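Local atomic coordinates of FI20010p1 (Drosophila melanogaster, PDB entry 7CFB), a protein that probably acts as a scaffold in assembling the piRNA amplification complex for gene silencing, its extended Tudor module being the part seen here without ligand. Residues 48-54 / 175-181; 77-81 / 216-220; 157-163 / 187-193. The contacts are given in a common frame with arbitrary orientation. Numbering follows the deposited sequence.

Contact 1 of 3, residues 48-54 / 175-181; sequences TIVTAVL and TYIKIRV
Val53 lays its CG2 over one face of the Tyr176 ring, 3.7 Å from the centroid and 21° off the normal, a CH-pi contact made with Val53 in t and Tyr176 in m. Leu221 of helix 215-228 also touches both side chains. The backbones are extended and antiparallel. Val50 and Ile179 form a hydrogen-bonded pair, with N to O distances of 3.0 Å both ways; Ala52 and Ile177 form the next, with Ala52 N to Ile177 O 3.1 Å and Ile177 N to Ala52 O 2.9 Å. Val181 N to Thr48 O and Leu54 N to Thr175 O, each 3.0 Å, extend the pattern at its ends. This pairing of the first and fourth strands closes a five-stranded barrel of order 1-2-3-5-4, the OB-fold topology of the SN-like half of extended Tudor domains. The strand axes come within 4.5 Å and run at 135°, a strong twist. On the Val50, Ala52, Ile177 and Ile179 face, Val50 CG2 lies 4.0 Å from Ile179 CG1, while Val50 CG1 meets Val181 CG2 at 3.7 Å. On the other face, Lys178 NZ weakly hydrogen-bonds Thr51 OG1 at 3.3 Å, and Ile49 CD1 sits over the Arg180 guanidinium, 3.9 Å from NH1.

Contact 2 of 3, residues 77-81 / 216-220; sequences KKVLQ and DDMAM
Charge holds one edge of this contact between two helices: Lys77 NZ and Asp217 OD1 form a 2.6 Å salt bridge. Lys77 points its CA-to-CB bond toward the other helix and starts in m, then t; Asp217 (m) leaves its backbone sideways and brings its carboxylate round to the amine. A water sits beside the pair, 2.5 Å from Asp217 OD2 and weakly bonded to Lys77 NZ at 2.9 Å, and the same amine also donates to Trp69 O. No backbone hydrogen bond joins the two segments. Residues 216-220 are helical throughout, with Met220 N to Asp216 O 2.9 Å. Residues 77-80 are the last turn of their helix, and Gln81 (phi/psi -91/12) is the first residue to leave it, its N still 3.1 Å from Lys77 O. So the contact joins helix 74-80, which leads from the barrel strand 64-67 into the Tudor core of the extended Tudor module, to helix 215-228 near the C terminus. Packing centres on Met220, in t, t, p: its SD lies 3.6 Å from Lys77 CG and its CG 4.1 Å from Leu80 CD2. Gln81 (m, t) approaches the same residue, with OE1 3.5 Å from Met220 CA, while its NE2 turns back in a weak 3.4 Å hydrogen bond to Lys77 O. Gln81 CA and Met220 CA are the nearest pair of alpha carbons, 7.0 Å apart.

Contact 3 of 3, residues 157-163 / 187-193; sequences IRCDLIN and STLVAEP
Four backbone hydrogen bonds tie these strands in parallel. Leu189 reaches to both sides of Cys159, its N 3.0 Å from Arg158 O and its O 2.7 Å from Asp160 N; Ala191 repeats this around Leu161, with N to Asp160 O and O to Ile162 N both 3.1 Å. Cys159 thus pairs with Leu189, Asp160 with Val190 and Leu161 with Ala191, the axes 4.5 Å apart at 51°. Arg158 sends its guanidinium off to a salt bridge with Asp61. On the buried face, Cys159 SG (t) packs 3.6 Å from Ala191 CB and 3.9 Å from Leu189 CB, Ile157 CG2 sits 3.8 Å from Leu189 CG, and Leu161 CD2 is 3.9 Å from Pro193 CD. Toward the outer face, Ile162 CD1 meets Val190 CG1 at 3.9 Å. A parallel pair of third and fifth strands in an otherwise antiparallel five-stranded barrel is the signature of the OB fold, here the SN-like half of an extended Tudor domain.

In the fold
From the N terminus, strand 49-57 starts the barrel, strand 64-67 follows, and helix 74-80 leads into the antiparallel Tudor sheet. The chain returns to the barrel at strand 157-161, whose partner in contact 3 arrives soon after, at 189-194. Before that, strand 176-184 completes contact 1, so the loops of contacts 1 and 3 cross; their shared seam is strand 176-184 against 189-194, with Arg180 N 2.7 Å from Glu192 O. Helix 215-228 closes contact 2, whose loop crosses that of contact 1 and encloses contact 3. Tyr176, touching Asp217 and Met218, bridges contacts 1 and 2, packing the barrel against helix 215-228, which contact 2 in turn joins to helix 74-80.

Contact 1 of 3, residues 48-54 / 175-181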
# COMPACT_ATOMS: atom_id res chain seq x y z
N THR A 48 -9.92 14.92 -16.47
CA THR A 48 -8.80 14.42 -17.28
C THR A 48 -8.81 12.89 -17.27
O THR A 48 -9.44 12.33 -16.41
CB THR A 48 -7.58 15.07 -16.65
OG1 THR A 48 -7.06 16.15 -17.40
CG2 THR A 48 -6.54 14.12 -16.11
N ILE A 49 -8.15 12.26 -18.23
CA ILE A 49 -8.00 10.79 -18.19
C ILE A 49 -6.55 10.53 -17.79
O ILE A 49 -5.70 11.10 -18.42
CB ILE A 49 -8.33 10.15 -19.54
CG1 ILE A 49 -9.72 10.52 -20.03
CG2 ILE A 49 -8.15 8.65 -19.48
CD1 ILE A 49 -10.01 10.02 -21.39
N VAL A 50 -6.32 9.70 -16.78
CA VAL A 50 -4.94 9.43 -16.32
C VAL A 50 -4.67 7.93 -16.29
O VAL A 50 -5.60 7.16 -16.11
CB VAL A 50 -4.66 10.08 -14.95
CG1 VAL A 50 -5.57 11.25 -14.66
CG2 VAL A 50 -4.73 9.09 -13.82
N THR A 51 -3.42 7.57 -16.48
CA THR A 51 -2.94 6.19 -16.41
C THR A 51 -2.44 5.93 -14.99
O THR A 51 -1.64 6.72 -14.48
CB THR A 51 -1.83 5.96 -17.44
OG1 THR A 51 -2.31 6.42 -18.69
CG2 THR A 51 -1.43 4.50 -17.56
N ALA A 52 -2.96 4.88 -14.37
CA ALA A 52 -2.55 4.50 -13.01
C ALA A 52 -2.73 3.00 -12.83
O ALA A 52 -3.50 2.42 -13.53
CB ALA A 52 -3.36 5.25 -12.00
N VAL A 53 -1.96 2.44 -11.93
CA VAL A 53 -2.07 1.02 -11.54
C VAL A 53 -3.29 0.87 -10.65
O VAL A 53 -3.45 1.69 -9.80
CB VAL A 53 -0.81 0.58 -10.78
CG1 VAL A 53 -0.97 -0.81 -10.21
CG2 VAL A 53 0.42 0.67 -11.65
N LEU A 54 -4.09 -0.16 -10.86
CA LEU A 54 -5.21 -0.43 -9.95
C LEU A 54 -4.55 -1.18 -8.80
O LEU A 54 -4.26 -2.33 -8.94
CB LEU A 54 -6.24 -1.30 -10.68
CG LEU A 54 -7.42 -1.77 -9.84
CD1 LEU A 54 -8.07 -0.62 -9.15
CD2 LEU A 54 -8.42 -2.53 -10.67
N THR A 175 -2.51 -4.04 -12.61
CA THR A 175 -2.37 -3.74 -14.04
C THR A 175 -2.57 -2.23 -14.24
O THR A 175 -3.16 -1.61 -13.37
CB THR A 175 -3.33 -4.53 -14.93
OG1 THR A 175 -4.65 -4.07 -14.70
CG2 THR A 175 -3.25 -6.02 -14.71
N TYR A 176 -2.04 -1.69 -15.32
CA TYR A 176 -2.26 -0.26 -15.64
C TYR A 176 -3.64 -0.09 -16.27
O TYR A 176 -3.99 -0.85 -17.13
CB TYR A 176 -1.17 0.29 -16.55
CG TYR A 176 0.15 0.53 -15.88
CD1 TYR A 176 0.43 1.74 -15.28
CD2 TYR A 176 1.12 -0.44 -15.85
CE1 TYR A 176 1.64 1.96 -14.65
CE2 TYR A 176 2.33 -0.24 -15.24
CZ TYR A 176 2.59 0.97 -14.64
OH TYR A 176 3.78 1.17 -14.04
N ILE A 177 -4.38 0.90 -15.80
CA ILE A 177 -5.71 1.24 -16.35
C ILE A 177 -5.77 2.74 -16.65
O ILE A 177 -4.86 3.45 -16.28
CB ILE A 177 -6.85 0.85 -15.40
CG1 ILE A 177 -6.83 1.62 -14.08
CG2 ILE A 177 -6.89 -0.64 -15.17
CD1 ILE A 177 -8.09 1.48 -13.29
N LYS A 178 -6.80 3.15 -17.37
CA LYS A 178 -7.03 4.59 -17.62
C LYS A 178 -8.33 4.95 -16.92
O LYS A 178 -9.27 4.23 -17.09
CB LYS A 178 -7.02 4.94 -19.10
CG LYS A 178 -5.81 4.47 -19.89
CD LYS A 178 -5.75 5.00 -21.29
CE LYS A 178 -4.55 4.48 -22.07
NZ LYS A 178 -3.26 4.70 -21.37
N ILE A 179 -8.34 6.02 -16.14
CA ILE A 179 -9.55 6.44 -15.40
C ILE A 179 -9.90 7.89 -15.75
O ILE A 179 -9.00 8.67 -15.86
CB ILE A 179 -9.35 6.30 -13.88
CG1 ILE A 179 -8.07 6.99 -13.42
CG2 ILE A 179 -9.39 4.85 -13.43
CD1 ILE A 179 -8.08 7.35 -11.98
N ARG A 180 -11.18 8.16 -15.97
CA ARG A 180 -11.64 9.55 -16.13
C ARG A 180 -11.88 10.06 -14.72
O ARG A 180 -12.74 9.53 -14.07
CB ARG A 180 -12.95 9.71 -16.90
CG ARG A 180 -13.20 8.70 -17.99
CD ARG A 180 -14.44 9.07 -18.77
NE ARG A 180 -14.40 8.44 -20.07
CZ ARG A 180 -14.11 9.08 -21.18
NH1 ARG A 180 -13.89 10.37 -21.14
NH2 ARG A 180 -14.09 8.43 -22.31
N VAL A 181 -11.16 11.08 -14.31
CA VAL A 181 -11.31 11.61 -12.94
C VAL A 181 -12.49 12.57 -12.89
O VAL A 181 -12.42 13.60 -13.48
CB VAL A 181 -9.99 12.28 -12.55
CG1 VAL A 181 -9.94 12.72 -11.11
CG2 VAL A 181 -8.81 11.40 -12.89

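Contact 2 of 3, residues 77-81 / 216-220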
# COMPACT_ATOMS: atom_id res chain seq x y z
N LYS A 77 10.28 1.56 -5.30
CA LYS A 77 10.36 0.40 -6.22
C LYS A 77 11.63 -0.39 -5.94
O LYS A 77 11.56 -1.58 -5.90
CB LYS A 77 10.31 0.90 -7.66
CG LYS A 77 9.09 1.70 -8.05
CD LYS A 77 8.98 1.88 -9.53
CE LYS A 77 8.66 3.30 -9.96
NZ LYS A 77 8.15 3.35 -11.34
N LYS A 78 12.75 0.29 -5.72
CA LYS A 78 14.04 -0.38 -5.43
C LYS A 78 13.93 -1.17 -4.13
O LYS A 78 14.47 -2.24 -4.08
CB LYS A 78 15.17 0.64 -5.36
CG LYS A 78 15.75 1.07 -6.69
CD LYS A 78 16.99 1.90 -6.47
CE LYS A 78 17.40 2.76 -7.65
NZ LYS A 78 17.13 2.10 -8.95
N VAL A 79 13.31 -0.62 -3.10
CA VAL A 79 13.13 -1.36 -1.82
C VAL A 79 12.22 -2.57 -2.06
O VAL A 79 12.52 -3.63 -1.58
CB VAL A 79 12.52 -0.46 -0.73
CG1 VAL A 79 11.94 -1.27 0.41
CG2 VAL A 79 13.53 0.54 -0.23
N LEU A 80 11.17 -2.38 -2.84
CA LEU A 80 10.19 -3.45 -3.05
C LEU A 80 10.84 -4.66 -3.73
O LEU A 80 10.62 -5.73 -3.27
CB LEU A 80 9.01 -2.91 -3.86
CG LEU A 80 7.78 -3.79 -3.79
CD1 LEU A 80 6.52 -2.96 -3.70
CD2 LEU A 80 7.73 -4.73 -4.97
N GLN A 81 11.73 -4.43 -4.67
CA GLN A 81 12.39 -5.52 -5.44
C GLN A 81 13.69 -5.98 -4.78
O GLN A 81 14.48 -6.62 -5.44
CB GLN A 81 12.51 -5.10 -6.90
CG GLN A 81 11.17 -5.02 -7.58
CD GLN A 81 11.29 -4.40 -8.94
OE1 GLN A 81 11.20 -5.07 -9.94
NE2 GLN A 81 11.51 -3.10 -8.97
N ASP A 216 10.64 -2.29 -16.74
CA ASP A 216 10.95 -2.56 -15.31
C ASP A 216 9.68 -2.41 -14.48
O ASP A 216 9.53 -3.14 -13.53
CB ASP A 216 12.06 -1.64 -14.80
CG ASP A 216 13.44 -1.98 -15.35
OD1 ASP A 216 13.59 -3.05 -15.93
OD2 ASP A 216 14.32 -1.15 -15.19
N ASP A 217 8.83 -1.44 -14.81
CA ASP A 217 7.57 -1.20 -14.08
C ASP A 217 6.67 -2.43 -14.19
O ASP A 217 6.17 -2.86 -13.19
CB ASP A 217 6.93 0.08 -14.60
CG ASP A 217 7.42 1.36 -13.94
OD1 ASP A 217 8.06 1.29 -12.91
OD2 ASP A 217 7.12 2.41 -14.46
N MET A 218 6.54 -3.01 -15.38
CA MET A 218 5.70 -4.22 -15.54
C MET A 218 6.32 -5.38 -14.76
O MET A 218 5.58 -6.18 -14.21
CB MET A 218 5.53 -4.58 -17.01
CG MET A 218 4.85 -3.50 -17.78
SD MET A 218 3.09 -3.44 -17.44
CE MET A 218 2.55 -4.96 -18.21
N ALA A 219 7.64 -5.48 -14.74
CA ALA A 219 8.31 -6.55 -13.98
C ALA A 219 8.00 -6.37 -12.50
O ALA A 219 7.73 -7.34 -11.83
CB ALA A 219 9.78 -6.50 -14.25
N MET A 220 8.04 -5.14 -12.02
CA MET A 220 7.73 -4.91 -10.60
C MET A 220 6.28 -5.31 -10.31
O MET A 220 6.05 -5.90 -9.29
CB MET A 220 7.93 -3.45 -10.24
CG MET A 220 7.76 -3.24 -8.81
SD MET A 220 7.65 -1.55 -8.46
CE MET A 220 6.11 -1.07 -9.22
O HOH W 1 7.92 4.71 -13.88

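Contact 3 of 3, residues 157-163 / 187-193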
# COMPACT_ATOMS: atom_id res chain seq x y z
N ILE A 157 -4.05 5.76 -3.63
CA ILE A 157 -5.07 6.83 -3.49
C ILE A 157 -6.47 6.21 -3.51
O ILE A 157 -6.78 5.52 -4.44
CB ILE A 157 -4.91 7.91 -4.57
CG1 ILE A 157 -3.50 8.46 -4.66
CG2 ILE A 157 -5.92 9.01 -4.34
CD1 ILE A 157 -3.02 9.08 -3.40
N ARG A 158 -7.26 6.50 -2.49
CA ARG A 158 -8.63 5.96 -2.37
C ARG A 158 -9.45 6.50 -3.54
O ARG A 158 -9.33 7.65 -3.86
CB ARG A 158 -9.21 6.32 -1.01
CG ARG A 158 -10.48 5.57 -0.64
CD ARG A 158 -10.83 5.67 0.83
NE ARG A 158 -12.22 5.29 0.95
CZ ARG A 158 -12.68 4.15 1.42
NH1 ARG A 158 -13.98 3.93 1.45
NH2 ARG A 158 -11.86 3.22 1.87
N CYS A 159 -10.22 5.62 -4.14
CA CYS A 159 -10.98 5.96 -5.34
C CYS A 159 -12.34 5.26 -5.37
O CYS A 159 -12.37 4.05 -5.30
CB CYS A 159 -10.16 5.49 -6.53
SG CYS A 159 -10.77 6.02 -8.13
N ASP A 160 -13.39 6.03 -5.56
CA ASP A 160 -14.75 5.47 -5.76
C ASP A 160 -14.87 5.26 -7.26
O ASP A 160 -14.89 6.23 -7.98
CB ASP A 160 -15.79 6.40 -5.14
CG ASP A 160 -17.23 6.05 -5.47
OD1 ASP A 160 -17.45 5.06 -6.15
OD2 ASP A 160 -18.10 6.79 -5.03
N LEU A 161 -14.86 4.02 -7.71
CA LEU A 161 -14.98 3.74 -9.16
C LEU A 161 -16.46 3.66 -9.50
O LEU A 161 -17.15 2.94 -8.84
CB LEU A 161 -14.27 2.44 -9.52
CG LEU A 161 -12.74 2.48 -9.57
CD1 LEU A 161 -12.17 1.11 -9.74
CD2 LEU A 161 -12.23 3.40 -10.65
N ILE A 162 -16.90 4.36 -10.54
CA ILE A 162 -18.33 4.40 -10.91
C ILE A 162 -18.50 3.92 -12.35
O ILE A 162 -17.53 3.84 -13.05
CB ILE A 162 -18.89 5.82 -10.73
CG1 ILE A 162 -18.26 6.79 -11.72
CG2 ILE A 162 -18.70 6.29 -9.31
CD1 ILE A 162 -18.70 8.19 -11.52
N ASN A 163 -19.73 3.56 -12.70
CA ASN A 163 -20.10 3.08 -14.05
C ASN A 163 -19.25 1.87 -14.43
O ASN A 163 -18.73 1.86 -15.51
CB ASN A 163 -20.05 4.20 -15.08
CG ASN A 163 -20.71 5.49 -14.63
OD1 ASN A 163 -20.22 6.57 -14.93
ND2 ASN A 163 -21.82 5.41 -13.94
N SER A 187 -8.61 14.10 -0.94
CA SER A 187 -8.21 12.96 -0.10
C SER A 187 -8.59 11.71 -0.88
O SER A 187 -7.86 10.76 -0.86
CB SER A 187 -8.84 13.04 1.23
OG SER A 187 -10.24 13.21 1.09
N THR A 188 -9.67 11.80 -1.64
CA THR A 188 -10.21 10.65 -2.39
C THR A 188 -10.61 11.07 -3.79
O THR A 188 -10.71 12.23 -4.06
CB THR A 188 -11.42 10.01 -1.70
OG1 THR A 188 -12.58 10.80 -1.89
CG2 THR A 188 -11.24 9.76 -0.22
N LEU A 189 -10.87 10.09 -4.63
CA LEU A 189 -11.20 10.36 -6.03
C LEU A 189 -12.52 9.71 -6.40
O LEU A 189 -12.89 8.71 -5.84
CB LEU A 189 -10.14 9.73 -6.93
CG LEU A 189 -8.68 10.12 -6.76
CD1 LEU A 189 -7.83 9.35 -7.73
CD2 LEU A 189 -8.50 11.61 -6.95
N VAL A 190 -13.20 10.35 -7.33
CA VAL A 190 -14.36 9.71 -7.98
C VAL A 190 -13.89 9.57 -9.42
O VAL A 190 -13.67 10.57 -10.04
CB VAL A 190 -15.64 10.53 -7.84
CG1 VAL A 190 -16.73 9.97 -8.72
CG2 VAL A 190 -16.10 10.60 -6.40
N ALA A 191 -13.68 8.35 -9.87
CA ALA A 191 -13.17 8.11 -11.22
C ALA A 191 -13.92 6.96 -11.90
O ALA A 191 -14.40 6.10 -11.24
CB ALA A 191 -11.70 7.80 -11.15
N GLU A 192 -13.96 7.01 -13.21
CA GLU A 192 -14.63 5.99 -14.03
C GLU A 192 -13.57 5.33 -14.90
O GLU A 192 -12.88 6.03 -15.57
CB GLU A 192 -15.72 6.70 -14.83
CG GLU A 192 -16.11 6.00 -16.09
CD GLU A 192 -17.33 6.59 -16.75
OE1 GLU A 192 -17.73 7.66 -16.38
OE2 GLU A 192 -17.85 5.97 -17.64
N PRO A 193 -13.36 4.01 -14.88
CA PRO A 193 -12.35 3.44 -15.71
C PRO A 193 -12.76 3.49 -17.18
O PRO A 193 -13.90 3.41 -17.46
CB PRO A 193 -12.25 2.00 -15.22
CG PRO A 193 -13.57 1.74 -14.62
CD PRO A 193 -14.03 3.05 -14.05